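Nucleoporin NUP82 (Saccharomyces cerevisiae, PDB 3PBP) serves as a structural constituent of the nuclear pore complex, its N-terminal beta-propeller domain containing the region that interacts with NUP116. Local coordinates at residues A[307-312]-A[393-398]; A[23-27]-A[37-41]; A[218-224]-A[260-264]. The protein carries 1 engineered substitution. All blocks are in the same frame, centred on the assembly; numbering follows the deposited sequence.

Interaction 1. Residues A[307-312]-A[393-398]; sequences IDNGQN and LSKSIN. Engineered in segment 393-398: S396 (natural residue Cys).
D308 reaches from the turn between strands 299-306 and 313-319 to helix 387-399, where its OD2 takes a hydrogen bond from the side-chain amide of N398. The turn is a beta-hairpin connection of the propeller, and D308 opens an Asx turn within it. The bond is long, 3.3 Å from N398 ND2 to D308 OD2, but fairly straight at 159°. It arrives on the anti side of the carboxylate, out of its plane, while D308 OD2 lies close to the amide plane of N398. One helical turn earlier, S394 presents CB rather than its hydroxyl: S394 CB sits 3.4 Å from I307 CG2 and also packs against D308 OD2. An apolar contact lies at one end, I307 CD1 4.2 Å from L393 CD2; beside N398, the I397 CD1 methyl lies against the N312 amide.

The carboxylate is positioned from its own loop. N312 ND2 donates to the syn lone pair of D308 OD2 at 2.7 Å, so this one oxygen is gripped by two side-chain amides. With CG set between the backbone N and the carbonyl carbon (chi1 62°), the carboxylate folds back over its own turn. The other carboxylate oxygen closes the Asx turn: G310 N donates to D308 OD1 at 2.6 Å, from above the carboxylate plane. Replacing D308 with an alanine would probably leave the amides of N312 and N398 without their shared acceptor and G310 N without its Asx-turn partner. N312 OD1 is bonded in turn to a basic side chain of another protein's chain.

Interaction 2. Residues A[23-27]-A[37-41]; sequences PRYIF and FIQDN
R24 and Q39 lie side by side on neighbouring antiparallel strands of a beta hairpin, pointing the same way. From R24, CB passes 3.9 Å from I38 O; the chain then runs on to a bend at chi3 (106°), which swings the guanidinium toward Q39. There R24 NE donates to Q39 OE1 at 3.1 Å, and NH2 makes a longer bond to the same oxygen. The two flat groups are nearly coplanar, with the amide oxygen at the guanidinium edge, although the position of that oxygen is less certain. R24 NH2 also meets the edge of the F37 ring, 3.8 Å from CZ, with the planes 79° apart.

The backbones join at the hydrogen-bonded pair Y25 and I38, where I38 N donates to Y25 O at 2.9 Å and Y25 N returns a bond to I38 O. On the face bearing these two side chains, I38 CB packs at the edge of the Y25 ring, and I38 CD1 at the edge of the F27 ring.

Within this chain, strand 24-29 is an edge strand of its sheet, next to 34-39. R24, I26 and F37 touch M440 on strand 434-440, whereas Y25 and F27 reach V71 on strand 70-73, and I38 meets L80 on strand 79-83.

Interaction 3. Residues A[218-224]-A[260-264]; sequences LNEKDLN and HENWN
W263 spreads its indole across the start of helix 220-235, offering a face to L223, the pyrrole N-H to L218 and the far rim of its benzene ring to E220. Its CG stands anti to the backbone N (chi1 179°), which carries the ring out from the end of helix 243-262 toward the other segment. L223 has CG in the same anti position (chi1 164°), sending CD2 out over the indole in a CH-pi contact, 3.7 Å from the centroid of the five-membered ring and 27° off its normal. That methyl also lies over a face of the H260 imidazole, whose side chain crosses L223 at about a right angle, with L223 CD2 4.1 Å from H260 ND1. W263 CH2 meets E220 CB at 3.5 Å, the glutamate offering its aliphatic stem.

At the helix start, N219 is the N-cap, its OD1 taking a hydrogen bond from D222 N at 2.7 Å. The residue before it supplies the polar link: W263 NE1 donates to L218 O at 2.7 Å, with the oxygen slightly tilted from the indole plane. The contact is thus mainly apolar, and its one hydrogen bond between the segments ties the ring to the main chain and probably limits how the indole can turn.

Along the chain the order is interaction 2, then interaction 3, then interaction 1, each closing before the next opens. Interaction 2 belongs to the four-stranded antiparallel sheet nearest the N-terminus and lies across the chain's centre from interaction 1, about 36 Å apart, centre to centre. Interaction 3 pairs helices 220-235 and 243-262, inserted between strands 215-217 and 269-271, and lies about 37 Å from interaction 2, centre to centre. Interactions 1 and 3 do touch: K221 NZ and N309 O, 3.0 Å apart, form a probable hydrogen bond, and Q311 packs against D222. The helical insertion is thereby joined to the 307-312 turn, which also meets helix 387-399.

Interaction 1. Residues A[307-312]-A[393-398]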
ATOM      1  N   ILE A 307       5.493  15.628  -9.700  1.00 63.25           N
ATOM      2  CA  ILE A 307       6.445  16.725  -9.860  1.00 66.28           C
ATOM      3  C   ILE A 307       6.512  17.285 -11.290  1.00 68.85           C
ATOM      4  O   ILE A 307       6.711  18.481 -11.490  1.00 68.02           O
ATOM      5  CB  ILE A 307       7.837  16.251  -9.437  1.00 66.68           C
ATOM      6  CG1 ILE A 307       8.047  16.543  -7.966  1.00 67.84           C
ATOM      7  CG2 ILE A 307       8.914  16.892 -10.266  1.00 67.78           C
ATOM      8  CD1 ILE A 307       9.399  16.045  -7.504  1.00 71.00           C
ATOM      9  N   ASP A 308       6.369  16.417 -12.284  1.00 71.67           N
ATOM     10  CA  ASP A 308       6.393  16.853 -13.672  1.00 74.83           C
ATOM     11  C   ASP A 308       5.427  16.021 -14.508  1.00 76.86           C
ATOM     12  O   ASP A 308       4.424  15.538 -13.989  1.00 78.33           O
ATOM     13  CB  ASP A 308       7.803  16.743 -14.244  1.00 75.75           C
ATOM     14  CG  ASP A 308       8.325  15.324 -14.249  1.00 76.61           C
ATOM     15  OD1 ASP A 308       7.508  14.379 -14.215  1.00 77.98           O
ATOM     16  OD2 ASP A 308       9.560  15.158 -14.302  1.00 77.27           O
ATOM     17  N   ASN A 309       5.731  15.854 -15.793  1.00 78.92           N
ATOM     18  CA  ASN A 309       4.875  15.082 -16.696  1.00 81.20           C
ATOM     19  C   ASN A 309       5.503  13.780 -17.138  1.00 81.56           C
ATOM     20  O   ASN A 309       5.115  13.225 -18.168  1.00 82.62           O
ATOM     21  CB  ASN A 309       4.544  15.900 -17.936  1.00 83.30           C
ATOM     22  CG  ASN A 309       3.753  17.142 -17.607  1.00 87.06           C
ATOM     23  OD1 ASN A 309       2.619  17.058 -17.110  1.00 87.95           O
ATOM     24  ND2 ASN A 309       4.345  18.310 -17.870  1.00 87.50           N
ATOM     25  N   GLY A 310       6.472  13.298 -16.364  1.00 81.46           N
ATOM     26  CA  GLY A 310       7.153  12.063 -16.703  1.00 79.14           C
ATOM     27  C   GLY A 310       7.135  11.070 -15.563  1.00 78.35           C
ATOM     28  O   GLY A 310       8.120  10.357 -15.349  1.00 79.19           O
ATOM     29  N   GLN A 311       6.019  11.024 -14.834  1.00 75.55           N
ATOM     30  CA  GLN A 311       5.852  10.111 -13.702  1.00 72.56           C
ATOM     31  C   GLN A 311       6.796  10.342 -12.527  1.00 71.36           C
ATOM     32  O   GLN A 311       6.896   9.485 -11.646  1.00 70.99           O
ATOM     33  CB  GLN A 311       5.991   8.663 -14.153  1.00 71.62           C
ATOM     34  CG  GLN A 311       4.885   8.177 -15.037  1.00 72.48           C
ATOM     35  CD  GLN A 311       5.075   6.730 -15.423  1.00 73.27           C
ATOM     36  OE1 GLN A 311       6.080   6.106 -15.058  1.00 71.91           O
ATOM     37  NE2 GLN A 311       4.114   6.180 -16.163  1.00 74.68           N
ATOM     38  N   ASN A 312       7.497  11.476 -12.504  1.00 69.32           N
ATOM     39  CA  ASN A 312       8.388  11.761 -11.384  1.00 67.42           C
ATOM     40  C   ASN A 312       7.534  12.252 -10.204  1.00 66.11           C
ATOM     41  O   ASN A 312       6.733  13.183 -10.341  1.00 64.20           O
ATOM     42  CB  ASN A 312       9.453  12.798 -11.778  1.00 67.56           C
ATOM     43  CG  ASN A 312      10.574  12.194 -12.641  1.00 68.18           C
ATOM     44  OD1 ASN A 312      11.169  11.165 -12.299  1.00 66.26           O
ATOM     45  ND2 ASN A 312      10.866  12.843 -13.758  1.00 68.13           N
ATOM     46  N   LEU A 393      14.441  19.949  -9.485  1.00 75.97           N
ATOM     47  CA  LEU A 393      14.748  18.541  -9.288  1.00 74.63           C
ATOM     48  C   LEU A 393      14.396  17.695 -10.514  1.00 74.60           C
ATOM     49  O   LEU A 393      15.150  16.805 -10.899  1.00 73.88           O
ATOM     50  CB  LEU A 393      13.996  18.020  -8.057  1.00 73.09           C
ATOM     51  CG  LEU A 393      14.184  16.548  -7.674  1.00 72.47           C
ATOM     52  CD1 LEU A 393      15.659  16.205  -7.522  1.00 71.44           C
ATOM     53  CD2 LEU A 393      13.439  16.288  -6.383  1.00 73.13           C
ATOM     54  N   SER A 394      13.254  17.969 -11.135  1.00 75.34           N
ATOM     55  CA  SER A 394      12.863  17.191 -12.301  1.00 76.39           C
ATOM     56  C   SER A 394      13.673  17.605 -13.513  1.00 76.74           C
ATOM     57  O   SER A 394      13.930  16.790 -14.388  1.00 77.28           O
ATOM     58  CB  SER A 394      11.368  17.338 -12.593  1.00 75.59           C
ATOM     59  OG  SER A 394      11.090  18.565 -13.226  1.00 77.19           O
ATOM     60  N   LYS A 395      14.086  18.867 -13.563  1.00 78.16           N
ATOM     61  CA  LYS A 395      14.883  19.343 -14.689  1.00 79.45           C
ATOM     62  C   LYS A 395      16.201  18.601 -14.711  1.00 78.87           C
ATOM     63  O   LYS A 395      16.628  18.117 -15.756  1.00 79.72           O
ATOM     64  CB  LYS A 395      15.132  20.851 -14.587  1.00 81.26           C
ATOM     65  CG  LYS A 395      13.865  21.668 -14.797  1.00 86.23           C
ATOM     66  CD  LYS A 395      14.069  23.168 -14.606  1.00 88.30           C
ATOM     67  CE  LYS A 395      12.739  23.910 -14.750  1.00 89.29           C
ATOM     68  NZ  LYS A 395      12.879  25.376 -14.530  1.00 90.89           N
ATOM     69  N   SER A 396      16.840  18.496 -13.554  1.00 77.97           N
ATOM     70  CA  SER A 396      18.109  17.800 -13.482  1.00 78.22           C
ATOM     71  C   SER A 396      17.946  16.302 -13.750  1.00 77.99           C
ATOM     72  O   SER A 396      18.825  15.679 -14.345  1.00 76.30           O
ATOM     73  CB  SER A 396      18.787  18.050 -12.126  1.00 78.53           C
ATOM     74  OG  SER A 396      17.985  17.637 -11.047  1.00 81.40           O
ATOM     75  N   ILE A 397      16.823  15.722 -13.329  1.00 78.99           N
ATOM     76  CA  ILE A 397      16.603  14.297 -13.570  1.00 79.51           C
ATOM     77  C   ILE A 397      16.493  14.097 -15.073  1.00 81.37           C
ATOM     78  O   ILE A 397      17.095  13.186 -15.640  1.00 82.15           O
ATOM     79  CB  ILE A 397      15.290  13.763 -12.932  1.00 77.11           C
ATOM     80  CG1 ILE A 397      15.368  13.817 -11.406  1.00 75.32           C
ATOM     81  CG2 ILE A 397      15.049  12.331 -13.384  1.00 75.18           C
ATOM     82  CD1 ILE A 397      14.132  13.288 -10.717  1.00 72.47           C
ATOM     83  N   ASN A 398      15.732  14.973 -15.717  1.00 83.15           N
ATOM     84  CA  ASN A 398      15.514  14.876 -17.149  1.00 84.93           C
ATOM     85  C   ASN A 398      16.676  15.389 -17.997  1.00 86.09           C
ATOM     86  O   ASN A 398      16.840  14.970 -19.143  1.00 86.41           O
ATOM     87  CB  ASN A 398      14.204  15.586 -17.516  1.00 84.93           C
ATOM     88  CG  ASN A 398      12.975  14.930 -16.860  1.00 86.23           C
ATOM     89  OD1 ASN A 398      12.805  13.707 -16.908  1.00 85.91           O
ATOM     90  ND2 ASN A 398      12.117  15.747 -16.251  1.00 85.37           N
TER

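Interaction 2. Residues A[23-27]-A[37-41]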
ATOM      1  N   PRO A  23     -25.301  13.986   4.757  1.00 78.63           N
ATOM      2  CA  PRO A  23     -23.971  13.899   4.131  1.00 78.31           C
ATOM      3  C   PRO A  23     -23.900  14.585   2.758  1.00 77.57           C
ATOM      4  O   PRO A  23     -24.771  14.365   1.908  1.00 77.87           O
ATOM      5  CB  PRO A  23     -23.722  12.386   4.054  1.00 79.00           C
ATOM      6  CG  PRO A  23     -25.113  11.816   3.924  1.00 80.10           C
ATOM      7  CD  PRO A  23     -25.912  12.652   4.906  1.00 78.78           C
ATOM      8  N   ARG A  24     -22.868  15.410   2.549  1.00 76.34           N
ATOM      9  CA  ARG A  24     -22.679  16.139   1.282  1.00 74.51           C
ATOM     10  C   ARG A  24     -21.287  15.979   0.674  1.00 73.18           C
ATOM     11  O   ARG A  24     -20.270  16.164   1.347  1.00 73.97           O
ATOM     12  CB  ARG A  24     -22.927  17.638   1.472  1.00 75.06           C
ATOM     13  CG  ARG A  24     -24.340  18.017   1.851  1.00 76.98           C
ATOM     14  CD  ARG A  24     -24.361  19.450   2.324  1.00 77.58           C
ATOM     15  NE  ARG A  24     -24.960  20.347   1.349  1.00 79.64           N
ATOM     16  CZ  ARG A  24     -24.709  21.651   1.293  1.00 81.24           C
ATOM     17  NH1 ARG A  24     -23.859  22.208   2.156  1.00 80.94           N
ATOM     18  NH2 ARG A  24     -25.317  22.402   0.381  1.00 81.15           N
ATOM     19  N   TYR A  25     -21.238  15.663  -0.613  1.00 70.32           N
ATOM     20  CA  TYR A  25     -19.960  15.502  -1.284  1.00 66.11           C
ATOM     21  C   TYR A  25     -19.929  16.269  -2.584  1.00 63.08           C
ATOM     22  O   TYR A  25     -20.962  16.588  -3.154  1.00 62.20           O
ATOM     23  CB  TYR A  25     -19.682  14.033  -1.562  1.00 66.39           C
ATOM     24  CG  TYR A  25     -19.847  13.152  -0.348  1.00 68.30           C
ATOM     25  CD1 TYR A  25     -21.114  12.716   0.059  1.00 68.18           C
ATOM     26  CD2 TYR A  25     -18.736  12.736   0.392  1.00 68.40           C
ATOM     27  CE1 TYR A  25     -21.272  11.882   1.169  1.00 67.25           C
ATOM     28  CE2 TYR A  25     -18.883  11.902   1.504  1.00 68.05           C
ATOM     29  CZ  TYR A  25     -20.155  11.479   1.887  1.00 67.93           C
ATOM     30  OH  TYR A  25     -20.311  10.655   2.987  1.00 67.99           O
ATOM     31  N   ILE A  26     -18.726  16.562  -3.047  1.00 60.78           N
ATOM     32  CA  ILE A  26     -18.552  17.285  -4.292  1.00 58.77           C
ATOM     33  C   ILE A  26     -17.264  16.802  -4.955  1.00 57.73           C
ATOM     34  O   ILE A  26     -16.253  16.587  -4.286  1.00 58.70           O
ATOM     35  CB  ILE A  26     -18.487  18.808  -4.037  1.00 58.05           C
ATOM     36  CG1 ILE A  26     -18.366  19.549  -5.368  1.00 55.40           C
ATOM     37  CG2 ILE A  26     -17.321  19.133  -3.091  1.00 57.23           C
ATOM     38  CD1 ILE A  26     -18.326  21.044  -5.217  1.00 56.87           C
ATOM     39  N   PHE A  27     -17.313  16.605  -6.267  1.00 55.49           N
ATOM     40  CA  PHE A  27     -16.150  16.144  -7.029  1.00 52.66           C
ATOM     41  C   PHE A  27     -16.144  16.891  -8.352  1.00 52.22           C
ATOM     42  O   PHE A  27     -17.182  17.412  -8.788  1.00 52.65           O
ATOM     43  CB  PHE A  27     -16.259  14.654  -7.332  1.00 51.53           C
ATOM     44  CG  PHE A  27     -16.616  13.823  -6.146  1.00 52.84           C
ATOM     45  CD1 PHE A  27     -15.632  13.440  -5.223  1.00 51.08           C
ATOM     46  CD2 PHE A  27     -17.945  13.431  -5.933  1.00 51.58           C
ATOM     47  CE1 PHE A  27     -15.963  12.675  -4.106  1.00 51.32           C
ATOM     48  CE2 PHE A  27     -18.290  12.666  -4.818  1.00 52.06           C
ATOM     49  CZ  PHE A  27     -17.293  12.285  -3.898  1.00 51.50           C
ATOM     50  N   PHE A  37     -22.225  16.571  -7.520  1.00 54.79           N
ATOM     51  CA  PHE A  37     -22.672  17.003  -6.202  1.00 58.08           C
ATOM     52  C   PHE A  37     -23.643  16.000  -5.595  1.00 58.63           C
ATOM     53  O   PHE A  37     -24.671  15.699  -6.196  1.00 59.57           O
ATOM     54  CB  PHE A  37     -23.355  18.362  -6.378  1.00 60.16           C
ATOM     55  CG  PHE A  37     -23.725  19.045  -5.098  1.00 64.33           C
ATOM     56  CD1 PHE A  37     -22.748  19.551  -4.250  1.00 65.66           C
ATOM     57  CD2 PHE A  37     -25.060  19.241  -4.766  1.00 65.68           C
ATOM     58  CE1 PHE A  37     -23.101  20.247  -3.096  1.00 65.95           C
ATOM     59  CE2 PHE A  37     -25.417  19.933  -3.618  1.00 66.45           C
ATOM     60  CZ  PHE A  37     -24.433  20.438  -2.782  1.00 66.30           C
ATOM     61  N   ILE A  38     -23.322  15.471  -4.417  1.00 59.99           N
ATOM     62  CA  ILE A  38     -24.209  14.505  -3.755  1.00 61.77           C
ATOM     63  C   ILE A  38     -24.883  15.118  -2.522  1.00 64.41           C
ATOM     64  O   ILE A  38     -24.222  15.698  -1.650  1.00 64.65           O
ATOM     65  CB  ILE A  38     -23.462  13.222  -3.330  1.00 59.89           C
ATOM     66  CG1 ILE A  38     -22.914  12.514  -4.565  1.00 59.80           C
ATOM     67  CG2 ILE A  38     -24.411  12.291  -2.587  1.00 58.78           C
ATOM     68  CD1 ILE A  38     -22.304  11.183  -4.265  1.00 60.13           C
ATOM     69  N   GLN A  39     -26.205  14.981  -2.455  1.00 66.41           N
ATOM     70  CA  GLN A  39     -26.991  15.542  -1.356  1.00 67.57           C
ATOM     71  C   GLN A  39     -28.390  14.910  -1.311  1.00 68.38           C
ATOM     72  O   GLN A  39     -29.087  14.837  -2.333  1.00 68.70           O
ATOM     73  CB  GLN A  39     -27.068  17.053  -1.556  1.00 68.16           C
ATOM     74  CG  GLN A  39     -28.192  17.771  -0.868  1.00 69.82           C
ATOM     75  CD  GLN A  39     -28.145  19.255  -1.176  1.00 72.40           C
ATOM     76  OE1 GLN A  39     -27.249  19.980  -0.706  1.00 73.00           O
ATOM     77  NE2 GLN A  39     -29.092  19.719  -1.993  1.00 72.21           N
ATOM     78  N   ASP A  40     -28.784  14.445  -0.126  1.00 68.34           N
ATOM     79  CA  ASP A  40     -30.078  13.789   0.070  1.00 69.08           C
ATOM     80  C   ASP A  40     -30.236  12.554  -0.795  1.00 67.87           C
ATOM     81  O   ASP A  40     -31.313  12.287  -1.322  1.00 69.01           O
ATOM     82  CB  ASP A  40     -31.240  14.738  -0.232  1.00 72.70           C
ATOM     83  CG  ASP A  40     -31.321  15.892   0.751  1.00 77.69           C
ATOM     84  OD1 ASP A  40     -30.986  15.669   1.947  1.00 79.12           O
ATOM     85  OD2 ASP A  40     -31.733  17.007   0.328  1.00 77.74           O
ATOM     86  N   ASN A  41     -29.162  11.795  -0.932  1.00 66.34           N
ATOM     87  CA  ASN A  41     -29.189  10.586  -1.741  1.00 66.41           C
ATOM     88  C   ASN A  41     -29.526  10.851  -3.199  1.00 65.31           C
ATOM     89  O   ASN A  41     -30.144  10.019  -3.861  1.00 65.61           O
ATOM     90  CB  ASN A  41     -30.167   9.569  -1.162  1.00 66.59           C
ATOM     91  CG  ASN A  41     -29.793   9.152   0.244  1.00 68.51           C
ATOM     92  OD1 ASN A  41     -28.683   8.677   0.496  1.00 69.99           O
ATOM     93  ND2 ASN A  41     -30.717   9.326   1.170  1.00 68.82           N
TER

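Interaction 3. Residues A[218-224]-A[260-264]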
ATOM      1  N   LEU A 218      -3.048   1.894 -20.534  1.00 50.41           N
ATOM      2  CA  LEU A 218      -1.660   2.243 -20.783  1.00 51.68           C
ATOM      3  C   LEU A 218      -1.517   2.935 -22.139  1.00 50.91           C
ATOM      4  O   LEU A 218      -1.829   2.342 -23.165  1.00 50.50           O
ATOM      5  CB  LEU A 218      -0.830   0.958 -20.745  1.00 52.25           C
ATOM      6  CG  LEU A 218       0.687   1.012 -20.571  1.00 52.52           C
ATOM      7  CD1 LEU A 218       1.021   1.638 -19.244  1.00 54.30           C
ATOM      8  CD2 LEU A 218       1.250  -0.379 -20.628  1.00 50.50           C
ATOM      9  N   ASN A 219      -1.070   4.191 -22.156  1.00 50.89           N
ATOM     10  CA  ASN A 219      -0.908   4.869 -23.433  1.00 49.04           C
ATOM     11  C   ASN A 219       0.437   4.498 -24.025  1.00 50.45           C
ATOM     12  O   ASN A 219       1.272   3.877 -23.364  1.00 50.53           O
ATOM     13  CB  ASN A 219      -1.055   6.399 -23.309  1.00 48.45           C
ATOM     14  CG  ASN A 219      -0.017   7.048 -22.390  1.00 46.43           C
ATOM     15  OD1 ASN A 219       1.089   6.550 -22.220  1.00 46.52           O
ATOM     16  ND2 ASN A 219      -0.372   8.195 -21.826  1.00 43.20           N
ATOM     17  N   GLU A 220       0.654   4.872 -25.275  1.00 52.93           N
ATOM     18  CA  GLU A 220       1.891   4.520 -25.948  1.00 56.11           C
ATOM     19  C   GLU A 220       3.162   5.045 -25.282  1.00 55.76           C
ATOM     20  O   GLU A 220       4.161   4.335 -25.228  1.00 53.91           O
ATOM     21  CB  GLU A 220       1.846   4.978 -27.401  1.00 58.11           C
ATOM     22  CG  GLU A 220       2.799   4.193 -28.267  1.00 63.59           C
ATOM     23  CD  GLU A 220       2.954   4.785 -29.641  1.00 66.99           C
ATOM     24  OE1 GLU A 220       3.428   5.945 -29.741  1.00 68.18           O
ATOM     25  OE2 GLU A 220       2.600   4.085 -30.618  1.00 69.70           O
ATOM     26  N   LYS A 221       3.117   6.282 -24.793  1.00 55.86           N
ATOM     27  CA  LYS A 221       4.249   6.918 -24.125  1.00 55.26           C
ATOM     28  C   LYS A 221       4.640   6.110 -22.906  1.00 55.48           C
ATOM     29  O   LYS A 221       5.812   5.776 -22.728  1.00 55.81           O
ATOM     30  CB  LYS A 221       3.859   8.333 -23.695  1.00 58.43           C
ATOM     31  CG  LYS A 221       4.911   9.116 -22.953  1.00 58.54           C
ATOM     32  CD  LYS A 221       4.348  10.461 -22.541  1.00 62.28           C
ATOM     33  CE  LYS A 221       5.330  11.233 -21.658  1.00 66.73           C
ATOM     34  NZ  LYS A 221       4.735  12.457 -21.005  1.00 67.80           N
ATOM     35  N   ASP A 222       3.653   5.795 -22.068  1.00 55.27           N
ATOM     36  CA  ASP A 222       3.891   5.018 -20.856  1.00 56.16           C
ATOM     37  C   ASP A 222       4.286   3.572 -21.137  1.00 55.68           C
ATOM     38  O   ASP A 222       5.088   3.001 -20.400  1.00 55.70           O
ATOM     39  CB  ASP A 222       2.663   5.037 -19.942  1.00 57.95           C
ATOM     40  CG  ASP A 222       2.434   6.392 -19.303  1.00 60.36           C
ATOM     41  OD1 ASP A 222       3.428   7.124 -19.078  1.00 60.96           O
ATOM     42  OD2 ASP A 222       1.258   6.713 -19.013  1.00 63.48           O
ATOM     43  N   LEU A 223       3.722   2.975 -22.185  1.00 54.88           N
ATOM     44  CA  LEU A 223       4.072   1.599 -22.519  1.00 54.91           C
ATOM     45  C   LEU A 223       5.568   1.514 -22.869  1.00 55.47           C
ATOM     46  O   LEU A 223       6.266   0.579 -22.464  1.00 54.37           O
ATOM     47  CB  LEU A 223       3.226   1.095 -23.692  1.00 53.73           C
ATOM     48  CG  LEU A 223       3.750  -0.168 -24.387  1.00 52.07           C
ATOM     49  CD1 LEU A 223       3.918  -1.276 -23.372  1.00 53.30           C
ATOM     50  CD2 LEU A 223       2.795  -0.594 -25.477  1.00 52.52           C
ATOM     51  N   ASN A 224       6.064   2.498 -23.612  1.00 55.09           N
ATOM     52  CA  ASN A 224       7.462   2.485 -23.984  1.00 55.66           C
ATOM     53  C   ASN A 224       8.361   2.863 -22.828  1.00 54.81           C
ATOM     54  O   ASN A 224       9.512   2.446 -22.777  1.00 53.98           O
ATOM     55  CB  ASN A 224       7.717   3.395 -25.189  1.00 58.55           C
ATOM     56  CG  ASN A 224       7.256   2.761 -26.493  1.00 62.35           C
ATOM     57  OD1 ASN A 224       7.644   1.637 -26.814  1.00 65.25           O
ATOM     58  ND2 ASN A 224       6.421   3.469 -27.244  1.00 65.16           N
ATOM     59  N   HIS A 260       3.616  -5.455 -24.445  1.00 68.81           N
ATOM     60  CA  HIS A 260       3.839  -4.753 -25.692  1.00 70.42           C
ATOM     61  C   HIS A 260       3.277  -5.521 -26.891  1.00 71.40           C
ATOM     62  O   HIS A 260       2.894  -4.923 -27.894  1.00 71.58           O
ATOM     63  CB  HIS A 260       5.329  -4.526 -25.897  1.00 71.61           C
ATOM     64  CG  HIS A 260       5.639  -3.574 -27.006  1.00 73.90           C
ATOM     65  ND1 HIS A 260       6.245  -2.355 -26.789  1.00 75.66           N
ATOM     66  CD2 HIS A 260       5.387  -3.640 -28.335  1.00 74.24           C
ATOM     67  CE1 HIS A 260       6.349  -1.708 -27.937  1.00 75.75           C
ATOM     68  NE2 HIS A 260       5.834  -2.465 -28.891  1.00 75.10           N
ATOM     69  N   GLU A 261       3.223  -6.845 -26.791  1.00 71.95           N
ATOM     70  CA  GLU A 261       2.715  -7.660 -27.887  1.00 72.34           C
ATOM     71  C   GLU A 261       1.198  -7.696 -27.958  1.00 70.84           C
ATOM     72  O   GLU A 261       0.633  -7.921 -29.016  1.00 72.07           O
ATOM     73  CB  GLU A 261       3.202  -9.098 -27.768  1.00 75.86           C
ATOM     74  CG  GLU A 261       4.703  -9.278 -27.720  1.00 82.34           C
ATOM     75  CD  GLU A 261       5.103 -10.753 -27.740  1.00 86.12           C
ATOM     76  OE1 GLU A 261       5.055 -11.362 -28.834  1.00 88.20           O
ATOM     77  OE2 GLU A 261       5.446 -11.306 -26.664  1.00 87.65           O
ATOM     78  N   ASN A 262       0.523  -7.498 -26.839  1.00 68.84           N
ATOM     79  CA  ASN A 262      -0.931  -7.548 -26.859  1.00 67.07           C
ATOM     80  C   ASN A 262      -1.590  -6.208 -26.623  1.00 65.64           C
ATOM     81  O   ASN A 262      -2.811  -6.120 -26.517  1.00 64.91           O
ATOM     82  CB  ASN A 262      -1.419  -8.543 -25.823  1.00 67.89           C
ATOM     83  CG  ASN A 262      -0.730  -9.856 -25.953  1.00 68.54           C
ATOM     84  OD1 ASN A 262       0.276 -10.105 -25.303  1.00 69.30           O
ATOM     85  ND2 ASN A 262      -1.243 -10.704 -26.829  1.00 70.24           N
ATOM     86  N   TRP A 263      -0.776  -5.166 -26.543  1.00 63.65           N
ATOM     87  CA  TRP A 263      -1.286  -3.834 -26.314  1.00 61.44           C
ATOM     88  C   TRP A 263      -2.169  -3.417 -27.482  1.00 62.12           C
ATOM     89  O   TRP A 263      -1.772  -3.566 -28.641  1.00 61.76           O
ATOM     90  CB  TRP A 263      -0.120  -2.861 -26.175  1.00 59.39           C
ATOM     91  CG  TRP A 263      -0.547  -1.456 -25.949  1.00 56.41           C
ATOM     92  CD1 TRP A 263      -1.207  -0.967 -24.863  1.00 56.27           C
ATOM     93  CD2 TRP A 263      -0.323  -0.346 -26.816  1.00 55.22           C
ATOM     94  NE1 TRP A 263      -1.403   0.384 -24.995  1.00 55.72           N
ATOM     95  CE2 TRP A 263      -0.868   0.793 -26.186  1.00 55.21           C
ATOM     96  CE3 TRP A 263       0.290  -0.198 -28.065  1.00 55.38           C
ATOM     97  CZ2 TRP A 263      -0.818   2.066 -26.762  1.00 54.82           C
ATOM     98  CZ3 TRP A 263       0.339   1.074 -28.639  1.00 55.56           C
ATOM     99  CH2 TRP A 263      -0.212   2.187 -27.984  1.00 54.25           C
ATOM    100  N   ASN A 264      -3.366  -2.914 -27.167  1.00 62.07           N
ATOM    101  CA  ASN A 264      -4.319  -2.432 -28.172  1.00 61.56           C
ATOM    102  C   ASN A 264      -4.095  -0.927 -28.289  1.00 59.50           C
ATOM    103  O   ASN A 264      -4.526  -0.174 -27.433  1.00 60.09           O
ATOM    104  CB  ASN A 264      -5.749  -2.704 -27.700  1.00 63.93           C
ATOM    105  CG  ASN A 264      -6.795  -2.225 -28.689  1.00 67.20           C
ATOM    106  OD1 ASN A 264      -6.759  -1.081 -29.160  1.00 68.83           O
ATOM    107  ND2 ASN A 264      -7.743  -3.099 -29.004  1.00 69.30           N
TER